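Local coordinates for protein N-acylethanolamine-hydrolyzing acid amidase subunit beta (Caenorhabditis elegans, PDB 6DY3) that probably degrades bioactive fatty acid amides such as N-palmitoylethanolamine to ethanolamine and free fatty acids, working as the beta subunit of an alpha-beta heterodimer, at residues S73-Y76 against I77-L81; F95-D98 against V99-Q103; R188-D191 against E192-V196. All blocks are in the same frame, centred on the assembly; numbering follows the deposited sequence.

Each of the three contacts is local, joining residues a few places apart along or at the start of a helix. Contact 1 lies at the surface, where helix 76-89 begins beside the alpha subunit; contact 2 is partly buried along helix 92-102, the next helix in the chain; contact 3, also partly buried, starts helix 192-199 on the other side of the chain's centre from both. Contacts 1 and 2 come nearest, about 17 Å between nearest atoms. The chemistry of the three follows their place: one weak backbone bond and loose packing in contact 1, helical backbone bonds, with an arginine reaching the alpha subunit, in contact 2, and an aspartate cap with aromatic packing in contact 3.

Contact 1 of 3, residues S73-Y76 against I77-L81; sequences SGAY and IDNIL
The first turn of helix 76-89 is built here, where Ala75 and Tyr76, coming out of the loop that follows strand 64-70, meet Asp78, Asn79 and Ile80. Ala75 has a left-handed backbone conformation, which turns the chain out of the extended Gly74 into the helix and points its carbonyl at the turn. Ala75 O takes a weak hydrogen bond from Asn79 N at 3.1 Å, bent to 132° at the hydrogen. The Asn79 side chain lies beside the same carbonyl: CG stands anti to its own carbonyl carbon (chi1 -63°), which sets the amide beside Ala75, with OD1 3.4 Å from Ala75 O, a pairing of two acceptors and no bond. The Ala75 methyl lies against Asp78 CB and Asn79 OD1, each 3.9 Å from Ala75 CB.

Tyr76 begins the next step of the spiral. Its carbonyl O is 3.1 Å from Ile80 N, but the angle is too poor for a hydrogen bond. Tyr76 CG stands anti to the backbone N (chi1 -170°), and the ring meets Ile80 obliquely. Around this turn Arg141 donates from NH2 to Gly74 O, and Asn79 rests on Arg141 and Trp142. The alpha subunit packs against the helix start through its Arg106 on Tyr76, Ile109 on Ile77 and Leu55 on Ile80, so a mostly exposed turn borders the junction of the heterodimer. Ile80 reaches the tyrosine with the end of its longer branch, CD1 lying 4.4 Å from Tyr76 CE2.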
loop_
_atom_site.group_PDB
_atom_site.type_symbol
_atom_site.label_atom_id
_atom_site.label_comp_id
_atom_site.label_asym_id
_atom_site.label_seq_id
_atom_site.Cartn_x
_atom_site.Cartn_y
_atom_site.Cartn_z
ATOM N N SER B 73 11.030 4.365 -12.815
ATOM C CA SER B 73 11.904 4.133 -13.949
ATOM C C SER B 73 12.688 5.415 -14.209
ATOM O O SER B 73 12.520 6.425 -13.516
ATOM C CB SER B 73 11.093 3.708 -15.176
ATOM O OG SER B 73 10.329 2.538 -14.913
ATOM N N GLY B 74 13.564 5.370 -15.200
ATOM C CA GLY B 74 14.336 6.536 -15.557
ATOM C C GLY B 74 13.460 7.608 -16.180
ATOM O O GLY B 74 12.240 7.486 -16.301
ATOM N N ALA B 75 14.114 8.696 -16.579
ATOM C CA ALA B 75 13.454 9.766 -17.325
ATOM C C ALA B 75 12.303 10.366 -16.526
ATOM O O ALA B 75 11.221 10.628 -17.055
ATOM C CB ALA B 75 12.971 9.259 -18.685
ATOM N N TYR B 76 12.541 10.582 -15.231
ATOM C CA TYR B 76 11.540 11.228 -14.389
ATOM C C TYR B 76 11.220 12.627 -14.900
ATOM O O TYR B 76 10.071 13.076 -14.822
ATOM C CB TYR B 76 12.046 11.275 -12.948
ATOM C CG TYR B 76 11.016 11.692 -11.928
ATOM C CD1 TYR B 76 9.821 10.994 -11.791
ATOM C CD2 TYR B 76 11.251 12.768 -11.079
ATOM C CE1 TYR B 76 8.876 11.369 -10.852
ATOM C CE2 TYR B 76 10.314 13.149 -10.133
ATOM C CZ TYR B 76 9.125 12.444 -10.024
ATOM O OH TYR B 76 8.182 12.808 -9.085
ATOM N N ILE B 77 12.223 13.328 -15.431
ATOM C CA ILE B 77 11.987 14.640 -16.030
ATOM C C ILE B 77 11.067 14.510 -17.236
ATOM O O ILE B 77 10.085 15.249 -17.373
ATOM C CB ILE B 77 13.324 15.299 -16.418
ATOM C CG1 ILE B 77 14.112 15.674 -15.158
ATOM C CG2 ILE B 77 13.094 16.529 -17.308
ATOM C CD1 ILE B 77 15.521 16.168 -15.434
ATOM N N ASP B 78 11.380 13.574 -18.136
ATOM C CA ASP B 78 10.635 13.466 -19.386
ATOM C C ASP B 78 9.170 13.146 -19.142
ATOM O O ASP B 78 8.311 13.553 -19.930
ATOM C CB ASP B 78 11.238 12.384 -20.279
ATOM C CG ASP B 78 12.553 12.807 -20.908
ATOM O OD1 ASP B 78 13.178 13.756 -20.388
ATOM O OD2 ASP B 78 12.962 12.191 -21.915
ATOM N N ASN B 79 8.869 12.424 -18.062
ATOM C CA ASN B 79 7.553 11.830 -17.881
ATOM C C ASN B 79 6.787 12.347 -16.675
ATOM O O ASN B 79 5.712 11.799 -16.374
ATOM C CB ASN B 79 7.681 10.305 -17.763
ATOM C CG ASN B 79 8.237 9.663 -19.008
ATOM O OD1 ASN B 79 9.064 8.759 -18.916
ATOM N ND2 ASN B 79 7.790 10.118 -20.180
ATOM N N ILE B 80 7.268 13.388 -16.004
ATOM C CA ILE B 80 6.632 13.826 -14.761
ATOM C C ILE B 80 5.184 14.227 -15.011
ATOM O O ILE B 80 4.293 13.914 -14.217
ATOM C CB ILE B 80 7.433 14.980 -14.122
ATOM C CG1 ILE B 80 6.705 15.432 -12.866
ATOM C CG2 ILE B 80 7.603 16.167 -15.094
ATOM C CD1 ILE B 80 7.578 16.143 -11.886
ATOM N N LEU B 81 4.927 14.917 -16.130
ATOM C CA LEU B 81 3.572 15.342 -16.460
ATOM C C LEU B 81 2.661 14.144 -16.653
ATOM O O LEU B 81 1.514 14.142 -16.183
ATOM C CB LEU B 81 3.573 16.193 -17.725
ATOM C CG LEU B 81 4.149 17.599 -17.595
ATOM C CD1 LEU B 81 3.891 18.332 -18.887
ATOM C CD2 LEU B 81 3.579 18.363 -16.417
#

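Contact 2 of 3, residues F95-D98 against V99-Q103; sequences FIRD and VLENQ
The Phe95 ring meets Val99 obliquely, its CE2 3.8 Å from Val99 CG2, while Phe119 joins the same ring edge-to-face. Phe95 CB points away from the following turn; with CG anti to the backbone N (chi1 -175°), the CD2/CE2 side of the ring reaches Val99 CG2. Two further flat groups, the Asp98 carboxylate and the Asn102 amide, cross with their planes 71° apart. Asp98 OD1 comes to 2.9 Å from Asn102 ND2, yet the angle is too poor for a hydrogen bond, so the pair is a close polar approach one turn apart. The guanidinium of Arg97 likewise lies oblique to Glu101, with NE 4.5 Å from Glu101 OE1, beyond a salt bridge. Tyr44 OH closes that gap, hydrogen-bonded to both Arg97 NE and Glu101 OE1. NH1 gives a bond to Asn53 O, and NH2 forms a salt bridge with Glu77 of the alpha subunit, so all three guanidinium nitrogens of the buried arginine have partners.

Beneath the side chains runs alpha-helical bonding. Leu100 N to Ile96 O, 3.0 Å, is nearly straight at 163°, and Val99 N reaches Phe95 O at 3.0 Å. Glu101 N is shared weakly between Arg97 O and Asp98 O; Asn102 N and Gln103 N return to i to i+4 bonds with Asp98 O and Val99 O, and Gln103 is the first residue to depart from helical backbone angles.

Helix 92-102 packs against strand 64-70 and helix 106-113. Ile96 lies on Leu68 and Leu100 on Val66 and Tyr64, all of strand 64-70 in the seven-stranded antiparallel sheet of this member of the Ntn-hydrolase superfamily, while Phe95, Ile96 and Val99 meet Phe113 of helix 106-113.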
loop_
_atom_site.group_PDB
_atom_site.type_symbol
_atom_site.label_atom_id
_atom_site.label_comp_id
_atom_site.label_asym_id
_atom_site.label_seq_id
_atom_site.Cartn_x
_atom_site.Cartn_y
_atom_site.Cartn_z
ATOM N N PHE B 95 -8.564 3.351 -5.756
ATOM C CA PHE B 95 -8.847 2.229 -6.638
ATOM C C PHE B 95 -8.635 0.912 -5.904
ATOM O O PHE B 95 -9.463 -0.000 -6.001
ATOM C CB PHE B 95 -7.962 2.308 -7.884
ATOM C CG PHE B 95 -8.263 1.256 -8.915
ATOM C CD1 PHE B 95 -9.112 1.536 -9.964
ATOM C CD2 PHE B 95 -7.702 -0.002 -8.837
ATOM C CE1 PHE B 95 -9.398 0.584 -10.914
ATOM C CE2 PHE B 95 -7.985 -0.957 -9.783
ATOM C CZ PHE B 95 -8.835 -0.666 -10.823
ATOM N N ILE B 96 -7.534 0.807 -5.150
ATOM C CA ILE B 96 -7.259 -0.402 -4.372
ATOM C C ILE B 96 -8.376 -0.648 -3.365
ATOM O O ILE B 96 -8.880 -1.769 -3.231
ATOM C CB ILE B 96 -5.892 -0.298 -3.669
ATOM C CG1 ILE B 96 -4.769 0.029 -4.670
ATOM C CG2 ILE B 96 -5.583 -1.585 -2.901
ATOM C CD1 ILE B 96 -4.512 -1.052 -5.700
ATOM N N ARG B 97 -8.761 0.392 -2.623
ATOM C CA ARG B 97 -9.812 0.230 -1.624
ATOM C C ARG B 97 -11.118 -0.190 -2.277
ATOM O O ARG B 97 -11.858 -1.014 -1.731
ATOM C CB ARG B 97 -9.994 1.527 -0.838
ATOM C CG ARG B 97 -11.101 1.471 0.195
ATOM C CD ARG B 97 -11.220 2.785 0.936
ATOM N NE ARG B 97 -12.459 2.876 1.703
ATOM C CZ ARG B 97 -12.845 3.961 2.372
ATOM N NH1 ARG B 97 -12.089 5.054 2.365
ATOM N NH2 ARG B 97 -13.994 3.953 3.043
ATOM N N ASP B 98 -11.419 0.367 -3.450
ATOM C CA ASP B 98 -12.644 0.004 -4.152
ATOM C C ASP B 98 -12.630 -1.463 -4.555
ATOM O O ASP B 98 -13.670 -2.129 -4.547
ATOM C CB ASP B 98 -12.824 0.899 -5.376
ATOM C CG ASP B 98 -14.096 0.600 -6.138
ATOM O OD1 ASP B 98 -15.175 1.057 -5.701
ATOM O OD2 ASP B 98 -14.015 -0.086 -7.180
ATOM N N VAL B 99 -11.462 -1.984 -4.930
ATOM C CA VAL B 99 -11.366 -3.402 -5.264
ATOM C C VAL B 99 -11.599 -4.255 -4.024
ATOM O O VAL B 99 -12.307 -5.269 -4.075
ATOM C CB VAL B 99 -10.004 -3.707 -5.919
ATOM C CG1 VAL B 99 -9.810 -5.215 -6.107
ATOM C CG2 VAL B 99 -9.887 -2.991 -7.250
ATOM N N LEU B 100 -11.009 -3.862 -2.891
ATOM C CA LEU B 100 -11.213 -4.606 -1.651
ATOM C C LEU B 100 -12.677 -4.620 -1.241
ATOM O O LEU B 100 -13.128 -5.567 -0.588
ATOM C CB LEU B 100 -10.367 -4.006 -0.524
ATOM C CG LEU B 100 -8.861 -4.267 -0.573
ATOM C CD1 LEU B 100 -8.136 -3.422 0.470
ATOM C CD2 LEU B 100 -8.569 -5.743 -0.367
ATOM N N GLU B 101 -13.433 -3.591 -1.618
ATOM C CA GLU B 101 -14.820 -3.471 -1.194
ATOM C C GLU B 101 -15.794 -4.191 -2.117
ATOM O O GLU B 101 -16.822 -4.680 -1.641
ATOM C CB GLU B 101 -15.208 -1.992 -1.100
ATOM C CG GLU B 101 -16.564 -1.743 -0.454
ATOM C CD GLU B 101 -16.770 -0.289 -0.066
ATOM O OE1 GLU B 101 -15.930 0.260 0.677
ATOM O OE2 GLU B 101 -17.774 0.306 -0.502
ATOM N N ASN B 102 -15.492 -4.285 -3.416
ATOM C CA ASN B 102 -16.434 -4.797 -4.404
ATOM C C ASN B 102 -16.002 -6.082 -5.101
ATOM O O ASN B 102 -16.813 -6.663 -5.830
ATOM C CB ASN B 102 -16.703 -3.724 -5.472
ATOM C CG ASN B 102 -17.263 -2.447 -4.883
ATOM O OD1 ASN B 102 -18.134 -2.483 -4.014
ATOM N ND2 ASN B 102 -16.734 -1.312 -5.321
ATOM N N GLN B 103 -14.766 -6.535 -4.928
ATOM C CA GLN B 103 -14.299 -7.786 -5.517
ATOM C C GLN B 103 -14.102 -8.803 -4.400
ATOM O O GLN B 103 -13.292 -8.587 -3.493
ATOM C CB GLN B 103 -13.009 -7.570 -6.311
ATOM C CG GLN B 103 -13.129 -6.507 -7.401
ATOM C CD GLN B 103 -14.241 -6.795 -8.409
ATOM O OE1 GLN B 103 -14.493 -7.941 -8.775
ATOM N NE2 GLN B 103 -14.915 -5.745 -8.850
#

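Contact 3 of 3, residues R188-D191 against E192-V196; sequences RNFD and EKSMV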
loop_
_atom_site.group_PDB
_atom_site.type_symbol
_atom_site.label_atom_id
_atom_site.label_comp_id
_atom_site.label_asym_id
_atom_site.label_seq_id
_atom_site.Cartn_x
_atom_site.Cartn_y
_atom_site.Cartn_z
ATOM N N ARG B 188 9.540 -25.875 2.212
ATOM C CA ARG B 188 8.880 -26.717 3.200
ATOM C C ARG B 188 8.885 -26.045 4.568
ATOM O O ARG B 188 9.890 -25.466 4.992
ATOM C CB ARG B 188 9.559 -28.085 3.277
ATOM C CG ARG B 188 8.860 -29.061 4.220
ATOM C CD ARG B 188 9.341 -30.500 4.043
ATOM N NE ARG B 188 9.016 -31.035 2.716
ATOM C CZ ARG B 188 9.906 -31.333 1.766
ATOM N NH1 ARG B 188 11.211 -31.171 1.968
ATOM N NH2 ARG B 188 9.485 -31.808 0.599
ATOM N N ASN B 189 7.742 -26.119 5.251
ATOM C CA ASN B 189 7.560 -25.555 6.586
ATOM C C ASN B 189 7.729 -24.040 6.616
ATOM O O ASN B 189 7.941 -23.460 7.686
ATOM C CB ASN B 189 8.509 -26.205 7.600
ATOM C CG ASN B 189 8.202 -27.674 7.829
ATOM O OD1 ASN B 189 7.096 -28.145 7.553
ATOM N ND2 ASN B 189 9.179 -28.403 8.349
ATOM N N PHE B 190 7.622 -23.375 5.469
ATOM C CA PHE B 190 7.669 -21.921 5.441
ATOM C C PHE B 190 6.336 -21.379 5.937
ATOM O O PHE B 190 5.283 -21.683 5.366
ATOM C CB PHE B 190 7.966 -21.403 4.037
ATOM C CG PHE B 190 8.212 -19.927 3.989
ATOM C CD1 PHE B 190 9.501 -19.423 4.046
ATOM C CD2 PHE B 190 7.157 -19.040 3.900
ATOM C CE1 PHE B 190 9.730 -18.070 4.009
ATOM C CE2 PHE B 190 7.382 -17.679 3.862
ATOM C CZ PHE B 190 8.671 -17.193 3.917
ATOM N N ASP B 191 6.380 -20.597 7.010
ATOM C CA ASP B 191 5.165 -20.065 7.607
ATOM C C ASP B 191 5.302 -18.568 7.836
ATOM O O ASP B 191 6.261 -17.944 7.369
ATOM C CB ASP B 191 4.861 -20.784 8.924
ATOM C CG ASP B 191 5.970 -20.625 9.950
ATOM O OD1 ASP B 191 5.669 -20.697 11.161
ATOM O OD2 ASP B 191 7.141 -20.431 9.551
ATOM N N GLU B 192 4.345 -17.983 8.553
ATOM C CA GLU B 192 4.382 -16.546 8.789
ATOM C C GLU B 192 5.614 -16.132 9.589
ATOM O O GLU B 192 6.138 -15.030 9.389
ATOM C CB GLU B 192 3.099 -16.105 9.491
ATOM C CG GLU B 192 2.769 -16.853 10.776
ATOM C CD GLU B 192 3.218 -16.126 12.033
ATOM O OE1 GLU B 192 3.639 -14.951 11.937
ATOM O OE2 GLU B 192 3.133 -16.729 13.125
ATOM N N LYS B 193 6.094 -16.993 10.490
ATOM C CA LYS B 193 7.308 -16.667 11.233
ATOM C C LYS B 193 8.538 -16.696 10.336
ATOM O O LYS B 193 9.493 -15.946 10.573
ATOM C CB LYS B 193 7.482 -17.627 12.409
ATOM C CG LYS B 193 6.444 -17.421 13.506
ATOM C CD LYS B 193 6.820 -18.151 14.778
ATOM C CE LYS B 193 5.685 -18.112 15.794
ATOM N NZ LYS B 193 5.280 -16.718 16.125
ATOM N N SER B 194 8.533 -17.545 9.305
ATOM C CA SER B 194 9.591 -17.495 8.301
ATOM C C SER B 194 9.563 -16.167 7.556
ATOM O O SER B 194 10.614 -15.584 7.272
ATOM C CB SER B 194 9.445 -18.660 7.327
ATOM O OG SER B 194 9.398 -19.896 8.022
ATOM N N MET B 195 8.364 -15.683 7.220
ATOM C CA MET B 195 8.242 -14.393 6.551
ATOM C C MET B 195 8.772 -13.265 7.431
ATOM O O MET B 195 9.352 -12.295 6.932
ATOM C CB MET B 195 6.781 -14.146 6.169
ATOM C CG MET B 195 6.560 -12.924 5.296
ATOM S SD MET B 195 7.407 -13.058 3.700
ATOM C CE MET B 195 6.399 -14.301 2.887
ATOM N N VAL B 196 8.571 -13.366 8.744
ATOM C CA VAL B 196 9.112 -12.366 9.662
ATOM C C VAL B 196 10.637 -12.357 9.612
ATOM O O VAL B 196 11.267 -11.295 9.693
ATOM C CB VAL B 196 8.592 -12.625 11.087
ATOM C CG1 VAL B 196 9.331 -11.758 12.100
ATOM C CG2 VAL B 196 7.105 -12.370 11.150
#
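From CB, the Asp191 side chain turns to put CG between the backbone N and the carbonyl carbon (chi1 60°), which folds the carboxylate back over the start of helix 192-199. Of its two oxygens, OD1 passes beside Lys193, 3.8 Å from Lys193 CB. OD2 does the bonding and is gripped twice by Ser194. Ser194 OG donates to Asp191 OD2 at 2.8 Å, nearly along the C-O axis, and Ser194 N reaches the same OD2 at 3.2 Å from above the carboxylate plane. The Asp191 carbonyl O meanwhile receives Met195 N at 3.1 Å, opening the backbone bonding of the helix.

Phe190, just before the cap, sets its ring against this turn. Ser194 CB sits over one face, 3.5 Å from the centroid of the Phe190 ring and 20° off the normal, a CH-pi contact. Farther round the ring, Phe190 CE2 touches Met195 CE at 3.7 Å. Leu182 and Leu185 of helix 173-185 and Ala6 of strand 2-7 also pack on Phe190, while Met195 meets Ile4 and Val214 of the five-stranded sheet.

An aspartate N-cap bonded to the serine three residues on, joined to a hydrophobic staple between Phe190 and Met195, is a classic way to begin an alpha-helix.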